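PDB 5IYS: phytoene synthase from Enterococcus hirae, which probably joins two prenyl diphosphates head to head, as squalene and phytoene synthases do, and binds magnesium and a farnesyl thiodiphosphate analogue. Local coordinates for residues R73-F78 against P105-L110; T111-D116 against Y133-S138. All blocks are in the same frame, centred on the assembly; numbering follows the deposited sequence.

In the fold
Both contacts use helix 104-116, and they follow each other along the chain. Contact 1 joins its first half to helix 65-80, about 17 Å from the centre of the chain, and contact 2 joins its second half to helix 125-143, about 10 Å from that centre. Each is largely buried with one exposed residue, but the chemistry differs. Contact 1 is wholly apolar, leucine methyls against phenylalanine and leucine across axes 10.8 Å apart. Contact 2 brings backbones together over a glycine, with axes 8.3 Å apart, and adds polar groups beside the magnesium site. A probable hydrogen bond between Asp108 OD2 and Tyr133 OH, 2.6 Å apart, links the two.

Contact 1 (R73-F78 against P105-L110); sequences RQLLDF and PFFDML. With FPS (S-[(2E,6E)-3,7,11-trimethyldodeca-2,6,10-trienyl] trihydrogen thiodiphosphate), chain H.
The ring of Phe107 carries Leu75 CD2 over one face, 3.8 Å from the centroid and 22° off the ring normal, while Leu76 CG lies at the edge, in the ring plane. The methyl therefore makes a CH-pi contact, offset toward the rim. Leu76 CD2 comes in obliquely, 3.5 Å from Phe107 CE1, and the two side chains are roughly perpendicular. This is antiparallel helix packing in the all-helical isoprenoid synthase fold: the axes of 73-78 and 105-110 run at 169° and 10.8 Å apart, a spacing filled by side chains.

Leu75 carries most of the contact from helix 65-80. Its CG stands anti to the backbone N (chi1 174°), and its two methyls divide the work. CD1 rests against Phe106 CB, whereas CD2 serves Phe107, the backbone carbon of Phe106 and Leu110 together. Phe107 CG is anti to its carbonyl carbon, beside the backbone N, and the ring beyond it meets Leu75 and Leu76. Phe106 touches Leu75 through CB, but its ring turns away to meet Phe51 and Phe96 in the interior.

Leu110 also packs on Phe51 and Ala55 of helix 39-60, the helix that carries the magnesium ligand Asp56. Met109 faces elsewhere, toward the prenyl pocket: bent at chi2 and chi3, it puts CE 3.6 Å from C6 of the bound farnesyl thiodiphosphate. Helix 104-116 thus presents one side to helix 65-80 and another to the ligand. On the side of helix 65-80, Leu75 and Leu110 lie alongside each other, pointing oppositely, with Leu75 CD2 and Leu110 CD1 3.6 Å apart.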
# COMPACT_ATOMS: atom_id res chain seq x y z
N ARG A 73 -10.82 6.47 -17.91
CA ARG A 73 -10.73 6.87 -19.31
C ARG A 73 -9.36 7.43 -19.63
O ARG A 73 -8.86 7.24 -20.73
CB ARG A 73 -11.78 7.94 -19.63
CG ARG A 73 -11.56 8.57 -21.01
CD ARG A 73 -12.66 9.57 -21.36
NE ARG A 73 -12.44 10.90 -20.81
CZ ARG A 73 -13.27 11.52 -19.96
NH1 ARG A 73 -14.37 10.91 -19.53
NH2 ARG A 73 -13.00 12.75 -19.54
N GLN A 74 -8.79 8.18 -18.69
CA GLN A 74 -7.43 8.68 -18.83
C GLN A 74 -6.39 7.56 -18.92
O GLN A 74 -5.48 7.60 -19.75
CB GLN A 74 -7.11 9.59 -17.65
CG GLN A 74 -7.89 10.87 -17.74
CD GLN A 74 -7.70 11.72 -16.52
OE1 GLN A 74 -7.41 11.23 -15.44
NE2 GLN A 74 -7.95 13.02 -16.67
N LEU A 75 -6.62 6.51 -18.14
CA LEU A 75 -5.68 5.39 -18.13
C LEU A 75 -5.80 4.62 -19.46
O LEU A 75 -4.79 4.19 -20.02
CB LEU A 75 -6.04 4.46 -16.96
CG LEU A 75 -5.24 3.15 -16.88
CD1 LEU A 75 -3.75 3.40 -16.89
CD2 LEU A 75 -5.72 2.38 -15.60
N LEU A 76 -7.02 4.45 -19.96
CA LEU A 76 -7.18 3.80 -21.26
C LEU A 76 -6.46 4.60 -22.33
O LEU A 76 -5.79 4.02 -23.19
CB LEU A 76 -8.66 3.61 -21.65
CG LEU A 76 -9.44 2.53 -20.88
CD1 LEU A 76 -10.95 2.76 -20.98
CD2 LEU A 76 -9.08 1.10 -21.33
N ASP A 77 -6.56 5.91 -22.27
CA ASP A 77 -5.86 6.75 -23.26
C ASP A 77 -4.36 6.54 -23.13
O ASP A 77 -3.64 6.44 -24.13
CB ASP A 77 -6.22 8.23 -23.07
CG ASP A 77 -7.60 8.61 -23.66
OD1 ASP A 77 -8.17 7.86 -24.48
OD2 ASP A 77 -8.11 9.70 -23.31
N PHE A 78 -3.87 6.60 -21.89
CA PHE A 78 -2.47 6.50 -21.60
C PHE A 78 -1.97 5.16 -22.15
O PHE A 78 -0.93 5.10 -22.79
CB PHE A 78 -2.28 6.46 -20.07
CG PHE A 78 -0.84 6.50 -19.64
CD1 PHE A 78 -0.15 7.71 -19.60
CD2 PHE A 78 -0.18 5.34 -19.26
CE1 PHE A 78 1.16 7.77 -19.12
CE2 PHE A 78 1.14 5.37 -18.85
CZ PHE A 78 1.83 6.57 -18.80
N PRO A 105 -1.23 -3.35 -13.86
CA PRO A 105 -1.56 -3.25 -12.44
C PRO A 105 -2.27 -1.93 -12.13
O PRO A 105 -3.02 -1.84 -11.15
CB PRO A 105 -0.22 -3.36 -11.70
CG PRO A 105 0.86 -3.21 -12.75
CD PRO A 105 0.22 -3.46 -14.12
N PHE A 106 -2.11 -0.94 -12.99
CA PHE A 106 -2.81 0.34 -12.79
C PHE A 106 -4.30 0.12 -13.02
O PHE A 106 -5.14 0.66 -12.29
CB PHE A 106 -2.27 1.43 -13.76
CG PHE A 106 -0.88 1.89 -13.42
CD1 PHE A 106 0.23 1.15 -13.80
CD2 PHE A 106 -0.69 3.03 -12.65
CE1 PHE A 106 1.52 1.55 -13.43
CE2 PHE A 106 0.58 3.46 -12.33
CZ PHE A 106 1.69 2.69 -12.69
N PHE A 107 -4.63 -0.72 -14.00
CA PHE A 107 -6.02 -1.06 -14.30
C PHE A 107 -6.58 -1.87 -13.12
O PHE A 107 -7.69 -1.64 -12.67
CB PHE A 107 -6.04 -1.91 -15.58
CG PHE A 107 -6.05 -1.12 -16.86
CD1 PHE A 107 -7.18 -0.38 -17.22
CD2 PHE A 107 -4.97 -1.17 -17.72
CE1 PHE A 107 -7.20 0.33 -18.43
CE2 PHE A 107 -5.01 -0.53 -18.96
CZ PHE A 107 -6.11 0.26 -19.29
N ASP A 108 -5.79 -2.82 -12.61
CA ASP A 108 -6.18 -3.60 -11.44
C ASP A 108 -6.53 -2.73 -10.22
O ASP A 108 -7.46 -3.05 -9.49
CB ASP A 108 -5.09 -4.64 -11.08
CG ASP A 108 -4.98 -5.77 -12.10
OD1 ASP A 108 -5.95 -5.93 -12.89
OD2 ASP A 108 -3.97 -6.53 -12.11
N MET A 109 -5.70 -1.74 -9.90
CA MET A 109 -6.03 -0.77 -8.85
C MET A 109 -7.41 -0.12 -9.05
O MET A 109 -8.19 -0.04 -8.11
CB MET A 109 -4.92 0.30 -8.78
CG MET A 109 -5.18 1.51 -7.84
SD MET A 109 -5.47 1.00 -6.14
CE MET A 109 -3.81 0.79 -5.47
N LEU A 110 -7.72 0.35 -10.26
CA LEU A 110 -9.01 1.03 -10.45
C LEU A 110 -10.13 0.01 -10.24
O LEU A 110 -11.20 0.34 -9.77
CB LEU A 110 -9.10 1.63 -11.85
CG LEU A 110 -7.97 2.65 -12.08
CD1 LEU A 110 -8.25 3.45 -13.35
CD2 LEU A 110 -7.87 3.57 -10.88
C1 FPS H . -4.61 2.77 1.56
S1 FPS H . -5.56 1.48 2.29
C2 FPS H . -4.95 2.88 0.09
C3 FPS H . -4.61 1.97 -0.84
C4 FPS H . -3.92 0.67 -0.53
C5 FPS H . -4.99 2.27 -2.28
C6 FPS H . -4.09 3.34 -2.89
C7 FPS H . -2.63 3.06 -2.60
C8 FPS H . -1.81 4.02 -2.15
C10 FPS H . -0.39 3.62 -1.84
C9 FPS H . -2.31 5.41 -1.88
C11 FPS H . 0.56 3.81 -3.01
C12 FPS H . 1.93 3.76 -2.35
C13 FPS H . 3.09 3.84 -3.02
C14 FPS H . 3.18 4.00 -4.51
C15 FPS H . 4.36 3.76 -2.24
PA FPS H . -7.16 2.57 2.95
O1A FPS H . -7.83 3.21 1.80
O2A FPS H . -8.19 1.57 3.68
O3A FPS H . -6.62 3.51 4.16
PB FPS H . -6.45 5.09 4.18
O1B FPS H . -7.42 5.57 5.22
O2B FPS H . -6.77 5.76 2.86
O3B FPS H . -5.01 5.36 4.54

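Contact 2 (T111-D116 against Y133-S138); sequences TGQRKD and YYVAGS. With FPS (S-[(2E,6E)-3,7,11-trimethyldodeca-2,6,10-trienyl] trihydrogen thiodiphosphate), chain H; SO4 (sulfate ion), chain B.
Helices 104-116 and 125-143 meet here in a glycine-mediated crossing beside the prenyl diphosphate pocket, with a signed angle of -139°. Gly112 touches both Tyr134 and Val135: its CA lies 3.8 Å from Tyr134 CB, and its C is equally far from Val135 CG1. Because Gly112 has no side chain, Tyr134 CB and Val135 CG1 can rest directly on its backbone, and the Gly112 and Tyr134 CA atoms are 4.9 Å apart. Thr111 CG2 lies oblique to the Tyr134 ring. A sulfate, probably from the crystallisation liquor, is hydrogen-bonded at the guanidinium edge by Arg114 NE and NH2.

Val135 CG1, anti to the carbonyl carbon (chi1 -59°), also meets Gln113 NE2 at 4.0 Å. The bend at chi2 (-64°) sets Gln113 CD, and the amide beyond it puts NE2 3.6 Å from C5 of the farnesyl thiodiphosphate. A wider pi-type turn at 133-137 accompanies the approach of Val135 O to ligand C4, 3.2 Å away. The crossing thus places an amide, weakly hydrogen-bonded through NE2 to OD1 of the magnesium ligand Asp56, and a backbone carbonyl against the same first isoprene unit.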
# COMPACT_ATOMS: atom_id res chain seq x y z
N THR A 111 -9.90 -1.25 -10.63
CA THR A 111 -10.94 -2.28 -10.53
C THR A 111 -11.20 -2.59 -9.06
O THR A 111 -12.34 -2.78 -8.63
CB THR A 111 -10.45 -3.58 -11.19
OG1 THR A 111 -10.30 -3.36 -12.59
CG2 THR A 111 -11.41 -4.74 -10.93
N GLY A 112 -10.12 -2.59 -8.27
CA GLY A 112 -10.26 -2.81 -6.84
C GLY A 112 -10.97 -1.64 -6.18
O GLY A 112 -11.86 -1.82 -5.34
N GLN A 113 -10.56 -0.42 -6.53
CA GLN A 113 -11.26 0.74 -5.97
C GLN A 113 -12.75 0.71 -6.28
O GLN A 113 -13.56 1.14 -5.46
CB GLN A 113 -10.66 2.05 -6.48
CG GLN A 113 -9.24 2.29 -6.01
CD GLN A 113 -9.17 2.43 -4.50
OE1 GLN A 113 -10.09 2.93 -3.88
NE2 GLN A 113 -8.14 1.86 -3.91
N ARG A 114 -13.10 0.36 -7.51
CA ARG A 114 -14.50 0.35 -7.96
C ARG A 114 -15.31 -0.66 -7.13
O ARG A 114 -16.44 -0.39 -6.71
CB ARG A 114 -14.54 0.00 -9.46
CG ARG A 114 -15.91 0.12 -10.14
CD ARG A 114 -15.79 -0.03 -11.67
NE ARG A 114 -17.06 -0.36 -12.32
CZ ARG A 114 -17.22 -0.46 -13.63
NH1 ARG A 114 -16.19 -0.23 -14.45
NH2 ARG A 114 -18.39 -0.84 -14.14
N LYS A 115 -14.69 -1.78 -6.78
CA LYS A 115 -15.32 -2.74 -5.89
C LYS A 115 -15.58 -2.22 -4.47
O LYS A 115 -16.62 -2.52 -3.86
CB LYS A 115 -14.52 -4.03 -5.81
CG LYS A 115 -15.39 -5.22 -5.46
CD LYS A 115 -14.82 -6.04 -4.34
CE LYS A 115 -15.66 -7.30 -4.16
NZ LYS A 115 -17.06 -7.01 -3.72
N ASP A 116 -14.64 -1.45 -3.94
CA ASP A 116 -14.88 -0.76 -2.67
C ASP A 116 -16.04 0.21 -2.71
O ASP A 116 -16.66 0.46 -1.69
CB ASP A 116 -13.64 -0.01 -2.21
CG ASP A 116 -12.69 -0.89 -1.47
OD1 ASP A 116 -13.16 -1.81 -0.77
OD2 ASP A 116 -11.48 -0.61 -1.54
N TYR A 133 -4.87 -8.09 -3.38
CA TYR A 133 -4.06 -7.96 -4.61
C TYR A 133 -4.51 -6.70 -5.33
O TYR A 133 -3.70 -5.87 -5.77
CB TYR A 133 -4.16 -9.17 -5.56
CG TYR A 133 -3.61 -8.78 -6.92
CD1 TYR A 133 -2.27 -8.41 -7.04
CD2 TYR A 133 -4.47 -8.44 -7.97
CE1 TYR A 133 -1.78 -7.81 -8.22
CE2 TYR A 133 -3.97 -7.90 -9.16
CZ TYR A 133 -2.62 -7.57 -9.26
OH TYR A 133 -2.10 -6.94 -10.37
N TYR A 134 -5.80 -6.61 -5.61
CA TYR A 134 -6.26 -5.54 -6.48
C TYR A 134 -5.91 -4.15 -5.93
O TYR A 134 -5.55 -3.26 -6.71
CB TYR A 134 -7.75 -5.64 -6.76
CG TYR A 134 -8.01 -6.66 -7.85
CD1 TYR A 134 -7.90 -6.33 -9.20
CD2 TYR A 134 -8.23 -7.99 -7.52
CE1 TYR A 134 -8.06 -7.30 -10.20
CE2 TYR A 134 -8.40 -8.96 -8.52
CZ TYR A 134 -8.34 -8.60 -9.85
OH TYR A 134 -8.52 -9.56 -10.83
N VAL A 135 -6.00 -3.96 -4.62
CA VAL A 135 -5.73 -2.62 -4.11
C VAL A 135 -4.34 -2.43 -3.52
O VAL A 135 -4.02 -1.34 -3.05
CB VAL A 135 -6.76 -2.16 -3.07
CG1 VAL A 135 -8.16 -2.15 -3.65
CG2 VAL A 135 -6.64 -3.00 -1.78
N ALA A 136 -3.55 -3.49 -3.38
CA ALA A 136 -2.30 -3.31 -2.66
C ALA A 136 -1.17 -4.09 -3.30
O ALA A 136 -0.10 -3.53 -3.58
CB ALA A 136 -2.47 -3.63 -1.15
N GLY A 137 -1.42 -5.35 -3.62
CA GLY A 137 -0.43 -6.13 -4.38
C GLY A 137 -0.17 -5.52 -5.76
O GLY A 137 0.98 -5.51 -6.24
N SER A 138 -1.19 -4.88 -6.33
CA SER A 138 -1.00 -4.20 -7.61
C SER A 138 0.03 -3.07 -7.52
O SER A 138 0.76 -2.80 -8.49
CB SER A 138 -2.34 -3.66 -8.14
OG SER A 138 -2.93 -2.78 -7.18
C1 FPS H . -4.61 2.77 1.56
S1 FPS H . -5.56 1.48 2.29
C2 FPS H . -4.95 2.88 0.09
C3 FPS H . -4.61 1.97 -0.84
C4 FPS H . -3.92 0.67 -0.53
C5 FPS H . -4.99 2.27 -2.28
C6 FPS H . -4.09 3.34 -2.89
C7 FPS H . -2.63 3.06 -2.60
C8 FPS H . -1.81 4.02 -2.15
C10 FPS H . -0.39 3.62 -1.84
C9 FPS H . -2.31 5.41 -1.88
C11 FPS H . 0.56 3.81 -3.01
C12 FPS H . 1.93 3.76 -2.35
C13 FPS H . 3.09 3.84 -3.02
C14 FPS H . 3.18 4.00 -4.51
C15 FPS H . 4.36 3.76 -2.24
PA FPS H . -7.16 2.57 2.95
O1A FPS H . -7.83 3.21 1.80
O2A FPS H . -8.19 1.57 3.68
O3A FPS H . -6.62 3.51 4.16
PB FPS H . -6.45 5.09 4.18
O1B FPS H . -7.42 5.57 5.22
O2B FPS H . -6.77 5.76 2.86
O3B FPS H . -5.01 5.36 4.54
S SO4 B . -19.97 -2.28 -10.91
O1 SO4 B . -19.90 -3.69 -11.28
O2 SO4 B . -20.84 -2.12 -9.75
O3 SO4 B . -20.50 -1.50 -12.03
O4 SO4 B . -18.61 -1.82 -10.58